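Aerobactin synthase IucA (Klebsiella pneumoniae subsp. pneumoniae, PDB 5JM8) catalyses, as an ATP- and magnesium-binding NIS synthetase, a ligation step in the assembly of the siderophore aerobactin. Local coordinates at residues Y56-R64 against A496-E506; H149-S157 against K542-N550. All coordinates share one frame; numbering follows the deposited sequence.

Interaction 1. Residues Y56-R64 against A496-E506; sequences YFSPTQHHR and AALGAAGLDSE
The connection between strands 49-54 and 64-72 of the N-terminal antiparallel sheet, which holds a type I turn from Ser-58 to Gln-61, closes here on the C-terminal end of helix 475-500 and the first residue of helix 506-521. Glu-506 carries the contact with a chain extended beyond CG, its carboxylate gripped by three hydroxyls. Tyr-56 OH donates to the anti lone pair of Glu-506 OE2 at 2.6 Å, the ring and carboxylate planes only 24° apart, nearly coplanar. Ser-58 OG meets the same Glu-506 OE2 on its syn side at 2.8 Å, somewhat out of plane, and Thr-60 OG1 donates to the syn lone pair of OE1. Thr-60 OG1 also accepts from His-62 ND1 at 3.0 Å, while Ser-58 OG accepts from Thr-60 N in an ST turn. Helix 475-500 adds CH-pi contacts: Ala-500 CA stands 3.8 Å from the centroid of the Tyr-56 ring, almost on its normal, and Ala-496 CB lies over a face of His-62. Gly-499 passes beside Tyr-56 OH, its C atom 3.5 Å away. Three donors shared between both oxygens fix the rotation of the buried carboxylate and would be expected to stabilise its ionised form.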
loop_
_atom_site.group_PDB
_atom_site.type_symbol
_atom_site.label_atom_id
_atom_site.label_comp_id
_atom_site.label_asym_id
_atom_site.label_seq_id
_atom_site.Cartn_x
_atom_site.Cartn_y
_atom_site.Cartn_z
ATOM N N TYR A 56 -43.310 -1.912 0.494
ATOM C CA TYR A 56 -42.926 -2.217 1.869
ATOM C C TYR A 56 -43.537 -1.227 2.849
ATOM O O TYR A 56 -43.314 -0.021 2.746
ATOM C CB TYR A 56 -41.406 -2.214 2.019
ATOM C CG TYR A 56 -40.937 -2.441 3.439
ATOM C CD1 TYR A 56 -41.031 -3.693 4.029
ATOM C CD2 TYR A 56 -40.396 -1.402 4.188
ATOM C CE1 TYR A 56 -40.603 -3.906 5.325
ATOM C CE2 TYR A 56 -39.963 -1.609 5.487
ATOM C CZ TYR A 56 -40.069 -2.860 6.048
ATOM O OH TYR A 56 -39.645 -3.071 7.338
ATOM N N PHE A 57 -44.310 -1.748 3.798
ATOM C CA PHE A 57 -44.885 -0.930 4.855
ATOM C C PHE A 57 -44.031 -1.022 6.114
ATOM O O PHE A 57 -43.735 -2.113 6.598
ATOM C CB PHE A 57 -46.319 -1.360 5.159
ATOM C CG PHE A 57 -46.993 -0.508 6.193
ATOM C CD1 PHE A 57 -47.603 0.684 5.836
ATOM C CD2 PHE A 57 -47.004 -0.888 7.523
ATOM C CE1 PHE A 57 -48.218 1.476 6.787
ATOM C CE2 PHE A 57 -47.619 -0.101 8.478
ATOM C CZ PHE A 57 -48.227 1.084 8.109
ATOM N N SER A 58 -43.650 0.140 6.633
ATOM C CA SER A 58 -42.757 0.240 7.777
ATOM C C SER A 58 -43.464 0.822 8.994
ATOM O O SER A 58 -44.110 1.868 8.894
ATOM C CB SER A 58 -41.551 1.110 7.428
ATOM O OG SER A 58 -40.850 1.500 8.595
ATOM N N PRO A 59 -43.344 0.154 10.154
ATOM C CA PRO A 59 -43.891 0.747 11.380
ATOM C C PRO A 59 -43.065 1.922 11.889
ATOM O O PRO A 59 -43.404 2.508 12.916
ATOM C CB PRO A 59 -43.857 -0.410 12.378
ATOM C CG PRO A 59 -42.797 -1.314 11.879
ATOM C CD PRO A 59 -42.829 -1.208 10.388
ATOM N N THR A 60 -41.991 2.247 11.176
ATOM C CA THR A 60 -41.193 3.430 11.471
ATOM C C THR A 60 -41.232 4.385 10.282
ATOM O O THR A 60 -40.381 5.261 10.148
ATOM C CB THR A 60 -39.735 3.060 11.800
ATOM O OG1 THR A 60 -39.216 2.191 10.786
ATOM C CG2 THR A 60 -39.658 2.362 13.146
ATOM N N GLN A 61 -42.235 4.200 9.427
ATOM C CA GLN A 61 -42.495 5.086 8.291
ATOM C C GLN A 61 -41.375 5.114 7.244
ATOM O O GLN A 61 -41.336 6.014 6.404
ATOM C CB GLN A 61 -42.765 6.510 8.784
ATOM C CG GLN A 61 -44.025 6.648 9.632
ATOM C CD GLN A 61 -43.775 6.500 11.125
ATOM O OE1 GLN A 61 -42.784 6.997 11.659
ATOM N NE2 GLN A 61 -44.691 5.823 11.807
ATOM N N HIS A 62 -40.468 4.141 7.289
ATOM C CA HIS A 62 -39.517 3.947 6.198
ATOM C C HIS A 62 -40.195 3.165 5.071
ATOM O O HIS A 62 -39.763 2.067 4.720
ATOM C CB HIS A 62 -38.260 3.202 6.669
ATOM C CG HIS A 62 -37.398 3.988 7.611
ATOM N ND1 HIS A 62 -37.591 3.986 8.976
ATOM C CD2 HIS A 62 -36.326 4.785 7.385
ATOM C CE1 HIS A 62 -36.681 4.754 9.549
ATOM N NE2 HIS A 62 -35.901 5.251 8.606
ATOM N N HIS A 63 -41.261 3.732 4.513
ATOM C CA HIS A 63 -42.048 3.048 3.490
ATOM C C HIS A 63 -41.353 3.029 2.136
ATOM O O HIS A 63 -40.515 3.883 1.841
ATOM C CB HIS A 63 -43.419 3.712 3.327
ATOM C CG HIS A 63 -44.201 3.814 4.597
ATOM N ND1 HIS A 63 -44.646 2.708 5.288
ATOM C CD2 HIS A 63 -44.625 4.892 5.297
ATOM C CE1 HIS A 63 -45.304 3.100 6.364
ATOM N NE2 HIS A 63 -45.307 4.421 6.392
ATOM N N ARG A 64 -41.724 2.049 1.316
ATOM C CA ARG A 64 -41.306 1.995 -0.076
ATOM C C ARG A 64 -42.549 1.940 -0.959
ATOM O O ARG A 64 -43.288 0.954 -0.943
ATOM C CB ARG A 64 -40.402 0.784 -0.335
ATOM C CG ARG A 64 -39.844 0.724 -1.758
ATOM C CD ARG A 64 -38.845 -0.415 -1.960
ATOM N NE ARG A 64 -39.468 -1.737 -1.851
ATOM C CZ ARG A 64 -39.407 -2.523 -0.779
ATOM N NH1 ARG A 64 -40.015 -3.703 -0.797
ATOM N NH2 ARG A 64 -38.745 -2.148 0.312
ATOM N N ALA A 496 -34.965 -0.658 10.108
ATOM C CA ALA A 496 -35.812 -0.490 8.929
ATOM C C ALA A 496 -35.123 -0.975 7.661
ATOM O O ALA A 496 -35.744 -1.625 6.822
ATOM C CB ALA A 496 -36.214 0.966 8.775
ATOM N N ALA A 497 -33.843 -0.645 7.522
ATOM C CA ALA A 497 -33.055 -1.093 6.380
ATOM C C ALA A 497 -33.032 -2.614 6.308
ATOM O O ALA A 497 -33.194 -3.199 5.241
ATOM C CB ALA A 497 -31.645 -0.547 6.469
ATOM N N LEU A 498 -32.830 -3.246 7.457
ATOM C CA LEU A 498 -32.765 -4.698 7.534
ATOM C C LEU A 498 -34.144 -5.314 7.347
ATOM O O LEU A 498 -34.278 -6.400 6.780
ATOM C CB LEU A 498 -32.166 -5.123 8.874
ATOM C CG LEU A 498 -30.733 -4.631 9.092
ATOM C CD1 LEU A 498 -30.352 -4.708 10.557
ATOM C CD2 LEU A 498 -29.758 -5.427 8.234
ATOM N N GLY A 499 -35.168 -4.619 7.831
ATOM C CA GLY A 499 -36.537 -5.049 7.632
ATOM C C GLY A 499 -36.938 -4.984 6.173
ATOM O O GLY A 499 -37.597 -5.888 5.660
ATOM N N ALA A 500 -36.529 -3.911 5.504
ATOM C CA ALA A 500 -36.874 -3.708 4.103
ATOM C C ALA A 500 -36.225 -4.763 3.215
ATOM O O ALA A 500 -36.753 -5.106 2.159
ATOM C CB ALA A 500 -36.461 -2.323 3.663
ATOM N N ALA A 501 -35.081 -5.278 3.657
ATOM C CA ALA A 501 -34.356 -6.303 2.911
ATOM C C ALA A 501 -34.887 -7.701 3.219
ATOM O O ALA A 501 -34.475 -8.681 2.600
ATOM C CB ALA A 501 -32.870 -6.227 3.224
ATOM N N GLY A 502 -35.795 -7.792 4.183
ATOM C CA GLY A 502 -36.421 -9.058 4.516
ATOM C C GLY A 502 -35.523 -9.998 5.303
ATOM O O GLY A 502 -35.688 -11.217 5.239
ATOM N N LEU A 503 -34.574 -9.436 6.047
ATOM C CA LEU A 503 -33.696 -10.229 6.901
ATOM C C LEU A 503 -34.403 -10.595 8.204
ATOM O O LEU A 503 -34.205 -11.683 8.746
ATOM C CB LEU A 503 -32.401 -9.467 7.190
ATOM C CG LEU A 503 -31.532 -9.159 5.965
ATOM C CD1 LEU A 503 -30.329 -8.314 6.340
ATOM C CD2 LEU A 503 -31.086 -10.441 5.286
ATOM N N ASP A 504 -35.226 -9.674 8.696
ATOM C CA ASP A 504 -36.082 -9.917 9.853
ATOM C C ASP A 504 -37.007 -8.716 10.003
ATOM O O ASP A 504 -36.672 -7.622 9.563
ATOM C CB ASP A 504 -35.257 -10.132 11.128
ATOM C CG ASP A 504 -36.076 -10.725 12.267
ATOM O OD1 ASP A 504 -37.237 -11.127 12.035
ATOM O OD2 ASP A 504 -35.549 -10.800 13.397
ATOM N N SER A 505 -38.171 -8.914 10.613
ATOM C CA SER A 505 -39.141 -7.831 10.769
ATOM C C SER A 505 -38.567 -6.708 11.635
ATOM O O SER A 505 -37.722 -6.957 12.490
ATOM C CB SER A 505 -40.441 -8.363 11.381
ATOM O OG SER A 505 -40.194 -9.010 12.614
ATOM N N GLU A 506 -39.010 -5.474 11.400
ATOM C CA GLU A 506 -38.606 -4.358 12.250
ATOM C C GLU A 506 -39.048 -4.626 13.679
ATOM O O GLU A 506 -38.321 -4.340 14.628
ATOM C CB GLU A 506 -39.202 -3.036 11.762
ATOM C CG GLU A 506 -38.785 -2.647 10.355
ATOM C CD GLU A 506 -39.159 -1.219 9.996
ATOM O OE1 GLU A 506 -39.086 -0.338 10.879
ATOM O OE2 GLU A 506 -39.528 -0.979 8.827
#

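Interaction 2. Residues H149-S157 against K542-N550; sequences HAFHPAPKS and KGNFFCYLN. With ATP (adenosine-5'-triphosphate), chain I.
His-152 and Tyr-548 meet because each carries CG anti to its own backbone N (chi1 -164° and -166°), which brings the imidazole edge over the phenol face. The rings form a T-shaped pair with centroids 4.6 Å apart and planes at 73°; His-152 CE1 comes within 3.4 Å of Tyr-548 CD1. Two bonds hold the imidazole: ND1 accepts from Ala-154 N, which is tilted from the ring plane, and NE2 is hydrogen-bonded to Asn-287 OD1. Ala-154 CB presses on Tyr-548 CE2 at 3.5 Å, and Pro-153 wedges between Tyr-548 and Phe-545, its CB 3.9 Å from Phe-545 CD2. A water joins Tyr-548 OH to Ser-157 OG, weakly on the serine side. Asn-544 crosses His-152 at about a right angle, its CB lying 3.6 Å from CD2 of that ring, and its ND2 gives a weak bond to Phe-151 O. Near the other end of 149-157, His-149 lays one face over the adenine, with ATP C6 3.4 Å above its ring plane, while ND1 accepts nearly in plane from Phe-151 N, which steadies the imidazole. Thus a buried loop of the IucA/IucC family region is clamped against the short helix 545-549 of the FhuF-like region, with the adenine end of the ATP pocket at its edge.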
loop_
_atom_site.group_PDB
_atom_site.type_symbol
_atom_site.label_atom_id
_atom_site.label_comp_id
_atom_site.label_asym_id
_atom_site.label_seq_id
_atom_site.Cartn_x
_atom_site.Cartn_y
_atom_site.Cartn_z
ATOM N N HIS A 149 -31.271 13.248 3.753
ATOM C CA HIS A 149 -32.120 12.987 4.913
ATOM C C HIS A 149 -33.391 12.255 4.492
ATOM O O HIS A 149 -34.152 12.742 3.655
ATOM C CB HIS A 149 -32.472 14.291 5.623
ATOM C CG HIS A 149 -32.892 14.108 7.047
ATOM N ND1 HIS A 149 -33.918 13.268 7.420
ATOM C CD2 HIS A 149 -32.424 14.660 8.191
ATOM C CE1 HIS A 149 -34.062 13.307 8.733
ATOM N NE2 HIS A 149 -33.166 14.144 9.225
ATOM N N ALA A 150 -33.618 11.087 5.081
ATOM C CA ALA A 150 -34.683 10.199 4.635
ATOM C C ALA A 150 -36.065 10.737 4.987
ATOM O O ALA A 150 -37.060 10.345 4.375
ATOM C CB ALA A 150 -34.492 8.813 5.233
ATOM N N PHE A 151 -36.123 11.624 5.978
ATOM C CA PHE A 151 -37.383 12.219 6.418
ATOM C C PHE A 151 -37.333 13.742 6.346
ATOM O O PHE A 151 -37.760 14.440 7.265
ATOM C CB PHE A 151 -37.724 11.751 7.837
ATOM C CG PHE A 151 -38.261 10.353 7.889
ATOM C CD1 PHE A 151 -37.414 9.268 7.744
ATOM C CD2 PHE A 151 -39.611 10.120 8.071
ATOM C CE1 PHE A 151 -37.902 7.978 7.785
ATOM C CE2 PHE A 151 -40.105 8.833 8.111
ATOM C CZ PHE A 151 -39.250 7.761 7.966
ATOM N N HIS A 152 -36.791 14.239 5.240
ATOM C CA HIS A 152 -36.855 15.654 4.899
ATOM C C HIS A 152 -37.493 15.758 3.515
ATOM O O HIS A 152 -37.263 14.897 2.669
ATOM C CB HIS A 152 -35.463 16.291 4.913
ATOM C CG HIS A 152 -35.484 17.786 4.955
ATOM N ND1 HIS A 152 -35.543 18.563 3.818
ATOM C CD2 HIS A 152 -35.462 18.650 5.999
ATOM C CE1 HIS A 152 -35.554 19.840 4.158
ATOM N NE2 HIS A 152 -35.505 19.920 5.476
ATOM N N PRO A 153 -38.320 16.792 3.284
ATOM C CA PRO A 153 -38.948 16.916 1.963
ATOM C C PRO A 153 -37.981 17.345 0.860
ATOM O O PRO A 153 -38.126 16.916 -0.284
ATOM C CB PRO A 153 -40.019 17.988 2.188
ATOM C CG PRO A 153 -39.530 18.775 3.351
ATOM C CD PRO A 153 -38.834 17.795 4.233
ATOM N N ALA A 154 -37.017 18.191 1.210
ATOM C CA ALA A 154 -36.026 18.681 0.259
ATOM C C ALA A 154 -34.610 18.526 0.816
ATOM O O ALA A 154 -33.947 19.518 1.115
ATOM C CB ALA A 154 -36.302 20.133 -0.081
ATOM N N PRO A 155 -34.144 17.276 0.952
ATOM C CA PRO A 155 -32.825 16.991 1.532
ATOM C C PRO A 155 -31.649 17.453 0.669
ATOM O O PRO A 155 -30.530 17.535 1.178
ATOM C CB PRO A 155 -32.824 15.467 1.661
ATOM C CG PRO A 155 -33.791 14.995 0.639
ATOM C CD PRO A 155 -34.853 16.043 0.569
ATOM N N LYS A 156 -31.897 17.749 -0.606
ATOM C CA LYS A 156 -30.834 18.152 -1.527
ATOM C C LYS A 156 -31.074 19.539 -2.114
ATOM O O LYS A 156 -30.827 19.773 -3.295
ATOM C CB LYS A 156 -30.694 17.129 -2.660
ATOM C CG LYS A 156 -30.307 15.732 -2.195
ATOM C CD LYS A 156 -28.922 15.717 -1.559
ATOM C CE LYS A 156 -28.504 14.313 -1.165
ATOM N NZ LYS A 156 -27.198 14.296 -0.455
ATOM N N SER A 157 -31.572 20.449 -1.287
ATOM C CA SER A 157 -31.610 21.860 -1.645
ATOM C C SER A 157 -30.210 22.435 -1.436
ATOM O O SER A 157 -29.630 22.279 -0.363
ATOM C CB SER A 157 -32.660 22.603 -0.810
ATOM O OG SER A 157 -32.458 24.005 -0.847
ATOM N N LYS A 542 -39.746 16.908 16.872
ATOM C CA LYS A 542 -39.850 17.992 15.896
ATOM C C LYS A 542 -39.754 17.464 14.464
ATOM O O LYS A 542 -38.793 16.777 14.108
ATOM C CB LYS A 542 -38.757 19.033 16.155
ATOM C CG LYS A 542 -38.782 20.235 15.224
ATOM C CD LYS A 542 -37.605 21.155 15.505
ATOM C CE LYS A 542 -37.467 22.237 14.448
ATOM N NZ LYS A 542 -38.658 23.121 14.405
ATOM N N GLY A 543 -40.757 17.793 13.651
ATOM C CA GLY A 543 -40.814 17.350 12.270
ATOM C C GLY A 543 -40.067 18.278 11.331
ATOM O O GLY A 543 -39.856 19.448 11.645
ATOM N N ASN A 544 -39.671 17.751 10.176
ATOM C CA ASN A 544 -38.916 18.514 9.186
ATOM C C ASN A 544 -39.791 19.078 8.068
ATOM O O ASN A 544 -39.458 20.100 7.469
ATOM C CB ASN A 544 -37.823 17.639 8.569
ATOM C CG ASN A 544 -36.734 17.279 9.555
ATOM O OD1 ASN A 544 -35.968 18.138 9.991
ATOM N ND2 ASN A 544 -36.650 16.001 9.901
ATOM N N PHE A 545 -40.906 18.411 7.788
ATOM C CA PHE A 545 -41.745 18.761 6.645
ATOM C C PHE A 545 -42.458 20.101 6.855
ATOM O O PHE A 545 -42.424 20.965 5.979
ATOM C CB PHE A 545 -42.763 17.647 6.378
ATOM C CG PHE A 545 -43.673 17.914 5.206
ATOM C CD1 PHE A 545 -44.767 18.749 5.351
ATOM C CD2 PHE A 545 -43.454 17.314 3.976
ATOM C CE1 PHE A 545 -45.615 18.998 4.290
ATOM C CE2 PHE A 545 -44.303 17.557 2.911
ATOM C CZ PHE A 545 -45.380 18.403 3.067
ATOM N N PHE A 546 -43.095 20.279 8.010
ATOM C CA PHE A 546 -43.824 21.515 8.285
ATOM C C PHE A 546 -42.885 22.579 8.842
ATOM O O PHE A 546 -43.211 23.766 8.849
ATOM C CB PHE A 546 -44.985 21.255 9.247
ATOM C CG PHE A 546 -46.070 20.402 8.654
ATOM C CD1 PHE A 546 -46.935 20.919 7.704
ATOM C CD2 PHE A 546 -46.215 19.080 9.037
ATOM C CE1 PHE A 546 -47.928 20.135 7.150
ATOM C CE2 PHE A 546 -47.204 18.292 8.488
ATOM C CZ PHE A 546 -48.064 18.822 7.543
ATOM N N CYS A 547 -41.713 22.150 9.296
ATOM C CA CYS A 547 -40.673 23.079 9.718
ATOM C C CYS A 547 -40.050 23.749 8.500
ATOM O O CYS A 547 -39.704 24.930 8.530
ATOM C CB CYS A 547 -39.597 22.358 10.530
ATOM S SG CYS A 547 -38.257 23.426 11.109
ATOM N N TYR A 548 -39.913 22.980 7.425
ATOM C CA TYR A 548 -39.295 23.458 6.194
ATOM C C TYR A 548 -40.262 24.337 5.407
ATOM O O TYR A 548 -39.856 25.256 4.692
ATOM C CB TYR A 548 -38.846 22.268 5.346
ATOM C CG TYR A 548 -37.912 22.620 4.218
ATOM C CD1 TYR A 548 -36.618 23.028 4.478
ATOM C CD2 TYR A 548 -38.317 22.528 2.895
ATOM C CE1 TYR A 548 -35.754 23.346 3.461
ATOM C CE2 TYR A 548 -37.457 22.844 1.866
ATOM C CZ TYR A 548 -36.173 23.250 2.158
ATOM O OH TYR A 548 -35.306 23.564 1.144
ATOM N N LEU A 549 -41.547 24.040 5.553
ATOM C CA LEU A 549 -42.612 24.808 4.925
ATOM C C LEU A 549 -42.734 26.191 5.567
ATOM O O LEU A 549 -43.166 27.149 4.924
ATOM C CB LEU A 549 -43.925 24.032 5.037
ATOM C CG LEU A 549 -45.226 24.630 4.506
ATOM C CD1 LEU A 549 -45.146 24.941 3.019
ATOM C CD2 LEU A 549 -46.348 23.647 4.789
ATOM N N ASN A 550 -42.345 26.278 6.839
ATOM C CA ASN A 550 -42.298 27.545 7.572
ATOM C C ASN A 550 -40.873 27.955 7.941
ATOM O O ASN A 550 -40.390 27.618 9.022
ATOM C CB ASN A 550 -43.131 27.450 8.853
ATOM C CG ASN A 550 -44.609 27.271 8.580
ATOM O OD1 ASN A 550 -45.127 27.726 7.559
ATOM N ND2 ASN A 550 -45.302 26.612 9.503
HETATM P PG ATP I . -20.552 18.083 10.664
HETATM O O1G ATP I . -19.474 18.220 9.619
HETATM O O2G ATP I . -20.866 16.650 11.023
HETATM O O3G ATP I . -20.354 18.970 11.869
HETATM P PB ATP I . -23.033 19.589 10.485
HETATM O O1B ATP I . -23.542 20.405 9.323
HETATM O O2B ATP I . -22.544 20.291 11.732
HETATM O O3B ATP I . -21.904 18.573 9.920
HETATM P PA ATP I . -25.720 18.872 11.169
HETATM O O1A ATP I . -25.818 20.317 11.587
HETATM O O2A ATP I . -26.265 17.793 12.072
HETATM O O3A ATP I . -24.172 18.522 10.896
HETATM O "O5'" ATP I . -26.388 18.663 9.723
HETATM C "C5'" ATP I . -26.361 17.355 9.161
HETATM C "C4'" ATP I . -26.294 17.392 7.641
HETATM O "O4'" ATP I . -26.334 16.046 7.163
HETATM C "C3'" ATP I . -27.458 18.137 7.004
HETATM O "O3'" ATP I . -26.958 19.086 6.052
HETATM C "C2'" ATP I . -28.305 17.076 6.329
HETATM O "O2'" ATP I . -28.744 17.487 5.036
HETATM C "C1'" ATP I . -27.390 15.867 6.217
HETATM N N9 ATP I . -28.104 14.606 6.516
HETATM C C8 ATP I . -28.218 13.583 5.653
HETATM N N7 ATP I . -28.925 12.565 6.204
HETATM C C5 ATP I . -29.270 12.941 7.448
HETATM C C6 ATP I . -30.019 12.334 8.566
HETATM N N6 ATP I . -30.538 11.091 8.426
HETATM N N1 ATP I . -30.157 13.058 9.700
HETATM C C2 ATP I . -29.635 14.294 9.827
HETATM N N3 ATP I . -28.943 14.901 8.846
HETATM C C4 ATP I . -28.729 14.290 7.653
HETATM O O HOH W 1 -32.485 23.344 2.164
#

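Interactions 1 and 2 have centres 21 Å apart yet touch through Phe-151, whose ring reaches from the 149-157 loop to the 56-64 loop. Phe-151 CZ packs 3.1 Å from Gln-61 O, and Phe-151 CE1 lies 3.5 Å from His-62 NE2 in an edge-to-face ring pair. Arg-25 of helix 14-26 joins this junction, forming a cation-pi contact with Phe-151 and hydrogen bonds to Thr-60 O and Gln-61 OE1. Interaction 2 includes His-149 of the ATP pocket, whereas in interaction 1 the side chain of His-62 remains about 8 Å from the ATP. Helix 475-500, which ends in interaction 1, also supplies Asn-489, whose ND2 is hydrogen-bonded to ATP.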